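Local coordinates for 3-hydroxy-3-methylglutaryl-CoA lyase (Acinetobacter baumannii, PDB 6NDS), which belongs to the HMGL-like lyases of the TIM-barrel superfamily and holds a zinc ion and coenzyme A in this model, at residues A[106-111]-A[147-152]; A[156-161]-A[250-255]; A[257-262]-A[296-301]. All coordinates share one frame; numbering follows the deposited sequence. Where two conformers were deposited one is given.

Contact 1 (A[106-111]-A[147-152]); sequences ELNLVL and NGTVAT
Asn108 reaches Thr149 and Asn147 on the neighbouring parallel strand of the TIM barrel, 106-112 lying beside 145-151. The tight part is the backbone seam: Leu109 N donates to Asn147 O and Thr149 N to Leu109 O, each at 2.8 Å, and only the bond from Leu111 N to Thr149 O, at 3.4 Å, is weak. Leu109, Leu111 and Val150 turn their branched carbons outward onto helices 126-140 and 164-176, where aliphatic side chains suit the apolar layer between sheet and helices.

The other face is also buried but looser and mostly polar, with two waters among its side chains; Val110 is its apolar member, beside coenzyme A. CG of Asn108 is anti to the backbone N (chi1 179°), and its OD1 accepts from two donors. Asn147 ND2 comes from above the carbonyl plane at 3.1 Å, and also bonds to Thr183; Asn108 ND2 is bound by Glu55. Such amides suit this face because each can donate and accept at once. One water joins Glu106 OE1 to Asn147 OD1, while Glu106 OE2 forms a salt bridge with Arg53. A second water links Asn108 ND2 to Thr149 OG1, which itself donates to Asn108 OD1 at 2.7 Å, in the carbonyl plane and on a lone pair.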
# COMPACT_ATOMS: atom_id res chain seq x y z
N GLU A 106 5.86 -29.24 -8.42
CA GLU A 106 6.12 -29.05 -7.00
C GLU A 106 4.80 -29.09 -6.25
O GLU A 106 3.80 -28.54 -6.72
CB GLU A 106 6.84 -27.72 -6.76
CG GLU A 106 7.23 -27.43 -5.32
CD GLU A 106 8.22 -26.25 -5.24
OE1 GLU A 106 7.78 -25.10 -5.02
OE2 GLU A 106 9.43 -26.49 -5.42
N LEU A 107 4.80 -29.76 -5.11
CA LEU A 107 3.64 -29.87 -4.25
C LEU A 107 3.82 -28.93 -3.07
O LEU A 107 4.78 -29.08 -2.30
CB LEU A 107 3.45 -31.31 -3.78
CG LEU A 107 2.68 -32.26 -4.71
CD1 LEU A 107 3.20 -32.27 -6.13
CD2 LEU A 107 2.69 -33.67 -4.11
N ASN A 108 2.91 -27.97 -2.93
CA ASN A 108 2.92 -26.99 -1.84
C ASN A 108 1.96 -27.47 -0.75
O ASN A 108 0.74 -27.34 -0.87
CB ASN A 108 2.53 -25.61 -2.35
CG ASN A 108 2.51 -24.58 -1.26
OD1 ASN A 108 3.17 -24.74 -0.23
ND2 ASN A 108 1.75 -23.50 -1.46
N LEU A 109 2.54 -28.05 0.31
CA LEU A 109 1.76 -28.51 1.45
C LEU A 109 1.41 -27.32 2.33
O LEU A 109 2.23 -26.44 2.55
CB LEU A 109 2.57 -29.52 2.27
CG LEU A 109 3.46 -30.56 1.58
CD1 LEU A 109 3.98 -31.57 2.58
CD2 LEU A 109 2.72 -31.26 0.47
N VAL A 110 0.17 -27.30 2.85
CA VAL A 110 -0.29 -26.15 3.61
C VAL A 110 -0.97 -26.59 4.90
O VAL A 110 -1.86 -27.45 4.88
CB VAL A 110 -1.26 -25.27 2.79
CG1 VAL A 110 -1.76 -24.09 3.65
CG2 VAL A 110 -0.58 -24.75 1.54
N LEU A 111 -0.57 -25.99 6.02
CA LEU A 111 -1.36 -26.01 7.25
C LEU A 111 -1.25 -24.64 7.90
O LEU A 111 -0.42 -23.81 7.51
CB LEU A 111 -0.92 -27.14 8.20
CG LEU A 111 0.14 -26.84 9.26
CD1 LEU A 111 0.25 -28.02 10.23
CD2 LEU A 111 1.50 -26.52 8.63
N ASN A 147 7.18 -28.04 -1.04
CA ASN A 147 7.25 -26.78 -0.31
C ASN A 147 6.34 -26.92 0.90
O ASN A 147 5.26 -27.51 0.80
CB ASN A 147 6.78 -25.62 -1.19
CG ASN A 147 7.05 -24.26 -0.55
OD1 ASN A 147 8.16 -23.73 -0.65
ND2 ASN A 147 6.03 -23.68 0.09
N GLY A 148 6.77 -26.40 2.05
CA GLY A 148 5.93 -26.42 3.24
C GLY A 148 5.47 -25.03 3.62
O GLY A 148 6.30 -24.16 3.92
N THR A 149 4.16 -24.80 3.63
CA THR A 149 3.60 -23.50 3.99
C THR A 149 3.07 -23.51 5.41
O THR A 149 2.40 -24.45 5.83
CB THR A 149 2.48 -23.10 3.04
OG1 THR A 149 3.00 -22.88 1.72
CG2 THR A 149 1.78 -21.81 3.50
N VAL A 150 3.38 -22.45 6.15
CA VAL A 150 2.75 -22.18 7.43
C VAL A 150 1.85 -20.97 7.24
O VAL A 150 2.35 -19.84 7.10
CB VAL A 150 3.78 -21.93 8.54
CG1 VAL A 150 3.08 -21.80 9.89
CG2 VAL A 150 4.82 -23.04 8.57
N ALA A 151 0.53 -21.20 7.19
CA ALA A 151 -0.44 -20.12 7.12
C ALA A 151 -0.66 -19.51 8.51
O ALA A 151 -0.23 -20.05 9.53
CB ALA A 151 -1.76 -20.63 6.54
N THR A 152 -1.33 -18.35 8.53
CA THR A 152 -1.53 -17.52 9.72
C THR A 152 -0.26 -17.37 10.55
O THR A 152 -0.30 -17.37 11.78
CB THR A 152 -2.70 -18.03 10.59
OG1 THR A 152 -2.41 -19.33 11.13
CG2 THR A 152 -3.99 -18.12 9.77
O HOH W 1 9.55 -23.99 -3.06
O HOH W 2 1.84 -21.01 -0.01

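Contact 2 (A[156-161]-A[250-255]); sequences CPFEGK and FAPGAS
The ring of Phe158 meets Phe250 and Pro252 with its far end. At its edge, near the ring plane, lies the carbonyl oxygen of Phe250, with O 3.8 Å from Phe158 CZ. Pro252 crosses the aromatic side chain at about a right angle and approaches the same end obliquely, its CD only 3.3 Å from Phe158 CZ and its CG 3.5 Å from Phe158 CE1, a tight fit of apolar carbons. The pyrrolidine of Pro157 also crosses that of Pro252 at about a right angle, with Pro157 CG 3.8 Å from Pro252 CD. No hydrogen bond joins the two segments, so shape does the work, and rigid prolines suit it.

Each loop is braced internally. Cys156 SG accepts from the backbone N-H of both Phe158 and Glu159, and Cys156 and Gly160 exchange two backbone bonds; Gly160 has backbone angles that would jam a CB against the preceding carbonyl. Ala251 to Ala254 form a type II turn, where Gly253 takes the positive phi (70°). His310 of the second subunit packs on Pro157 and Pro252, and its Pro311 on Phe158.

The nearest atoms of the Phe250 side chain and coenzyme A are about 4 Å apart, and Ser255 O bonds to the zinc ligand His217. The two loops follow strands 145-151 and 237-240, at the C-terminal ends of the barrel strands, where this fold carries its active site.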
# COMPACT_ATOMS: atom_id res chain seq x y z
N CYS A 156 -3.99 -14.59 13.33
CA CYS A 156 -5.14 -15.35 12.88
C CYS A 156 -6.42 -14.53 13.03
O CYS A 156 -6.61 -13.86 14.06
CB CYS A 156 -5.26 -16.64 13.71
SG CYS A 156 -6.78 -17.57 13.45
N PRO A 157 -7.30 -14.56 12.03
CA PRO A 157 -8.57 -13.81 12.15
C PRO A 157 -9.50 -14.35 13.23
O PRO A 157 -10.44 -13.64 13.62
CB PRO A 157 -9.19 -13.95 10.75
CG PRO A 157 -8.63 -15.26 10.23
CD PRO A 157 -7.21 -15.31 10.76
N PHE A 158 -9.29 -15.58 13.70
CA PHE A 158 -10.09 -16.15 14.78
C PHE A 158 -9.42 -16.00 16.14
O PHE A 158 -10.06 -15.57 17.11
CB PHE A 158 -10.36 -17.64 14.53
CG PHE A 158 -11.08 -17.93 13.26
CD1 PHE A 158 -12.41 -17.57 13.10
CD2 PHE A 158 -10.44 -18.61 12.22
CE1 PHE A 158 -13.10 -17.87 11.93
CE2 PHE A 158 -11.12 -18.90 11.04
CZ PHE A 158 -12.45 -18.53 10.90
N GLU A 159 -8.14 -16.37 16.23
CA GLU A 159 -7.45 -16.45 17.51
C GLU A 159 -6.70 -15.17 17.86
O GLU A 159 -6.42 -14.95 19.05
CB GLU A 159 -6.46 -17.63 17.48
CG GLU A 159 -7.14 -19.00 17.34
CD GLU A 159 -6.19 -20.18 17.51
OE1 GLU A 159 -4.97 -19.95 17.70
OE2 GLU A 159 -6.65 -21.35 17.46
N GLY A 160 -6.41 -14.34 16.89
CA GLY A 160 -5.64 -13.12 17.14
C GLY A 160 -4.14 -13.39 17.07
O GLY A 160 -3.64 -13.85 16.03
N LYS A 161 -3.43 -13.12 18.16
CA LYS A 161 -1.98 -13.30 18.18
C LYS A 161 -1.62 -14.78 18.05
O LYS A 161 -2.31 -15.65 18.59
CB LYS A 161 -1.38 -12.74 19.46
CG LYS A 161 -1.57 -11.25 19.67
CD LYS A 161 -0.56 -10.43 18.89
CE LYS A 161 -0.36 -9.07 19.55
NZ LYS A 161 0.42 -8.13 18.70
N PHE A 250 -12.24 -19.26 3.61
CA PHE A 250 -12.46 -19.74 4.96
C PHE A 250 -11.70 -18.94 6.02
O PHE A 250 -11.79 -19.26 7.21
CB PHE A 250 -12.11 -21.23 5.05
CG PHE A 250 -12.90 -22.08 4.10
CD1 PHE A 250 -14.25 -22.34 4.34
CD2 PHE A 250 -12.33 -22.60 2.95
CE1 PHE A 250 -14.99 -23.11 3.46
CE2 PHE A 250 -13.08 -23.38 2.07
CZ PHE A 250 -14.40 -23.63 2.33
N ALA A 251 -10.97 -17.91 5.60
CA ALA A 251 -10.42 -16.93 6.53
C ALA A 251 -11.27 -15.67 6.45
O ALA A 251 -11.18 -14.94 5.45
CB ALA A 251 -8.96 -16.62 6.19
N PRO A 252 -12.11 -15.38 7.45
CA PRO A 252 -13.12 -14.32 7.28
C PRO A 252 -12.48 -12.97 7.02
O PRO A 252 -11.50 -12.58 7.65
CB PRO A 252 -13.87 -14.33 8.62
CG PRO A 252 -13.52 -15.64 9.26
CD PRO A 252 -12.13 -15.96 8.80
N GLY A 253 -13.06 -12.24 6.06
CA GLY A 253 -12.53 -10.94 5.68
C GLY A 253 -11.21 -10.98 4.94
O GLY A 253 -10.57 -9.93 4.80
N ALA A 254 -10.77 -12.15 4.48
CA ALA A 254 -9.55 -12.21 3.70
C ALA A 254 -9.72 -11.41 2.41
O ALA A 254 -10.83 -11.23 1.90
CB ALA A 254 -9.18 -13.66 3.37
N SER A 255 -8.60 -10.90 1.90
CA SER A 255 -8.61 -10.03 0.74
C SER A 255 -7.36 -10.32 -0.08
O SER A 255 -6.65 -11.31 0.15
CB SER A 255 -8.74 -8.56 1.17
OG SER A 255 -7.52 -8.10 1.73

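Contact 3 (A[257-262]-A[296-301]); sequences NICTED and TPSQLA. With ACT (acetate ion), chain F.
Cys259 and Ser298, whose CA atoms lie 6.1 Å apart, are the N-caps of two helices that begin beside each other, so the first turns of 260-270 and 299-303 are in contact. Each cap uses its own side chain: Ser298 OG accepts from Ala301 N at 2.9 Å, whereas Cys259 SG takes Asp262 N in a weak bond.

Asp262 makes the main grip. Its carboxylate spans the first two N-H groups of the other helix, which no earlier turn of that helix can bond, OD2 receiving Gln299 N at 3.0 Å on its syn lone pair and OD1 receiving Leu300 N at 2.9 Å, also from the syn side but 23° out of plane. An aspartate suits this place because its two oxygens match successive amides, and its negative charge probably gains from the helix dipole.

In the TIM barrel, helix 260-270 follows strand 237-240, the last of the eight, and the contact fastens it to the C-terminal helix 299-303. Glu261 adds a second link. Its chain bends at chi2 (-92°), which turns CD toward Ser298. Ser298 OG donates to Glu261 OE2 at 2.5 Å from the anti side, somewhat out of the carboxylate plane, so that one hydroxyl caps its helix and binds the neighbouring one. Ser285 also bonds to Glu261 OE2, and Gly243 N to OE1, so both oxygens of this buried acid have hydrogen-bond partners.

Leu300 slides past both acids in the opposite direction, its CB 3.9 Å from Glu261 CG and its CD2 3.3 Å from Asp262 OD1, and Arg220 of the second subunit packs on it. Pro297 is the centre of an inverse gamma turn leading to Ser298. Just before it, Thr296 N donates to an oxygen of a bound acetate, probably from the crystallisation liquor, at 2.8 Å.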
# COMPACT_ATOMS: atom_id res chain seq x y z
N ASN A 257 -4.02 -10.83 -2.35
CA ASN A 257 -2.57 -10.89 -2.27
C ASN A 257 -1.98 -9.54 -2.63
O ASN A 257 -2.63 -8.69 -3.26
CB ASN A 257 -2.03 -11.93 -3.26
CG ASN A 257 -2.49 -13.32 -2.94
OD1 ASN A 257 -3.61 -13.72 -3.27
ND2 ASN A 257 -1.61 -14.09 -2.31
N ILE A 258 -0.70 -9.36 -2.30
CA ILE A 258 -0.02 -8.20 -2.88
C ILE A 258 -0.07 -8.31 -4.39
O ILE A 258 -0.00 -9.40 -4.99
CB ILE A 258 1.42 -8.06 -2.37
CG1 ILE A 258 2.23 -9.31 -2.62
CG2 ILE A 258 1.42 -7.68 -0.88
CD1 ILE A 258 3.74 -9.08 -2.47
N CYS A 259 -0.22 -7.15 -5.03
CA CYS A 259 -0.37 -7.08 -6.48
C CYS A 259 0.97 -7.25 -7.18
O CYS A 259 1.91 -6.49 -6.93
CB CYS A 259 -0.99 -5.73 -6.82
SG CYS A 259 -1.07 -5.37 -8.56
N THR A 260 1.05 -8.22 -8.11
CA THR A 260 2.33 -8.52 -8.75
C THR A 260 2.90 -7.30 -9.46
O THR A 260 4.09 -7.00 -9.31
CB THR A 260 2.16 -9.67 -9.75
OG1 THR A 260 1.52 -10.76 -9.08
CG2 THR A 260 3.53 -10.16 -10.23
N GLU A 261 2.09 -6.60 -10.25
CA GLU A 261 2.68 -5.49 -11.00
C GLU A 261 3.04 -4.32 -10.08
O GLU A 261 3.99 -3.58 -10.36
CB GLU A 261 1.77 -5.06 -12.15
CG GLU A 261 0.39 -4.59 -11.74
CD GLU A 261 -0.67 -5.68 -11.72
OE1 GLU A 261 -0.35 -6.89 -11.62
OE2 GLU A 261 -1.86 -5.32 -11.78
N ASP A 262 2.32 -4.15 -8.96
CA ASP A 262 2.74 -3.13 -7.99
C ASP A 262 4.05 -3.52 -7.32
O ASP A 262 4.91 -2.67 -7.09
CB ASP A 262 1.63 -2.89 -6.95
CG ASP A 262 0.34 -2.31 -7.55
OD1 ASP A 262 0.30 -2.05 -8.77
OD2 ASP A 262 -0.64 -2.11 -6.79
N THR A 296 -10.03 -4.70 -10.35
CA THR A 296 -9.20 -5.38 -9.36
C THR A 296 -8.34 -4.35 -8.63
O THR A 296 -8.12 -3.24 -9.13
CB THR A 296 -8.30 -6.45 -10.00
OG1 THR A 296 -7.12 -5.84 -10.56
CG2 THR A 296 -9.05 -7.21 -11.09
N PRO A 297 -7.82 -4.69 -7.43
CA PRO A 297 -7.03 -3.73 -6.63
C PRO A 297 -5.58 -3.64 -7.09
O PRO A 297 -4.64 -4.06 -6.39
CB PRO A 297 -7.15 -4.29 -5.21
CG PRO A 297 -8.00 -5.50 -5.28
CD PRO A 297 -8.05 -5.95 -6.69
N SER A 298 -5.38 -3.12 -8.28
CA SER A 298 -4.04 -2.88 -8.83
C SER A 298 -3.86 -1.38 -9.00
O SER A 298 -4.59 -0.76 -9.78
CB SER A 298 -3.86 -3.57 -10.18
OG SER A 298 -2.66 -3.12 -10.80
N GLN A 299 -2.86 -0.81 -8.33
CA GLN A 299 -2.61 0.62 -8.52
C GLN A 299 -1.97 0.88 -9.88
O GLN A 299 -2.31 1.86 -10.54
CB GLN A 299 -1.73 1.16 -7.39
CG GLN A 299 -2.38 1.12 -6.01
CD GLN A 299 -3.60 2.01 -5.91
OE1 GLN A 299 -3.50 3.20 -5.60
NE2 GLN A 299 -4.76 1.44 -6.18
N LEU A 300 -1.06 -0.00 -10.31
CA LEU A 300 -0.38 0.22 -11.59
C LEU A 300 -1.32 0.03 -12.77
O LEU A 300 -1.18 0.72 -13.78
CB LEU A 300 0.84 -0.69 -11.71
CG LEU A 300 2.19 -0.13 -11.22
CD1 LEU A 300 2.74 0.91 -12.17
CD2 LEU A 300 2.08 0.48 -9.81
N ALA A 301 -2.28 -0.90 -12.68
CA ALA A 301 -3.21 -1.03 -13.80
C ALA A 301 -4.06 0.22 -13.96
O ALA A 301 -4.41 0.61 -15.08
CB ALA A 301 -4.09 -2.27 -13.61
C ACT F . -8.18 -2.74 -13.08
O ACT F . -9.10 -3.48 -12.64
OXT ACT F . -7.50 -2.87 -14.14
CH3 ACT F . -7.85 -1.52 -12.19

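Followed from the N terminus, the three contacts come in series, and none encloses or crosses another. Contact 1 closes first, drawing strand 145-151 against strand 106-112 around helices 115-122 and 126-140. A few residues later contact 2 opens, and its loop takes in strands 182-186, 212-216 and 237-240 before 250-255 returns beside 156-161. Contact 3 starts almost at once, at 257-262, and closes around helices 278-285 and 288-292. Contacts 1 and 3 lie on opposite sides of the chain's centre, about 24 Å apart between centres. Contact 1 belongs to the barrel wall, contact 2 to its loops and contact 3 to its C-terminal helices; contacts 2 and 3 both touch the second subunit.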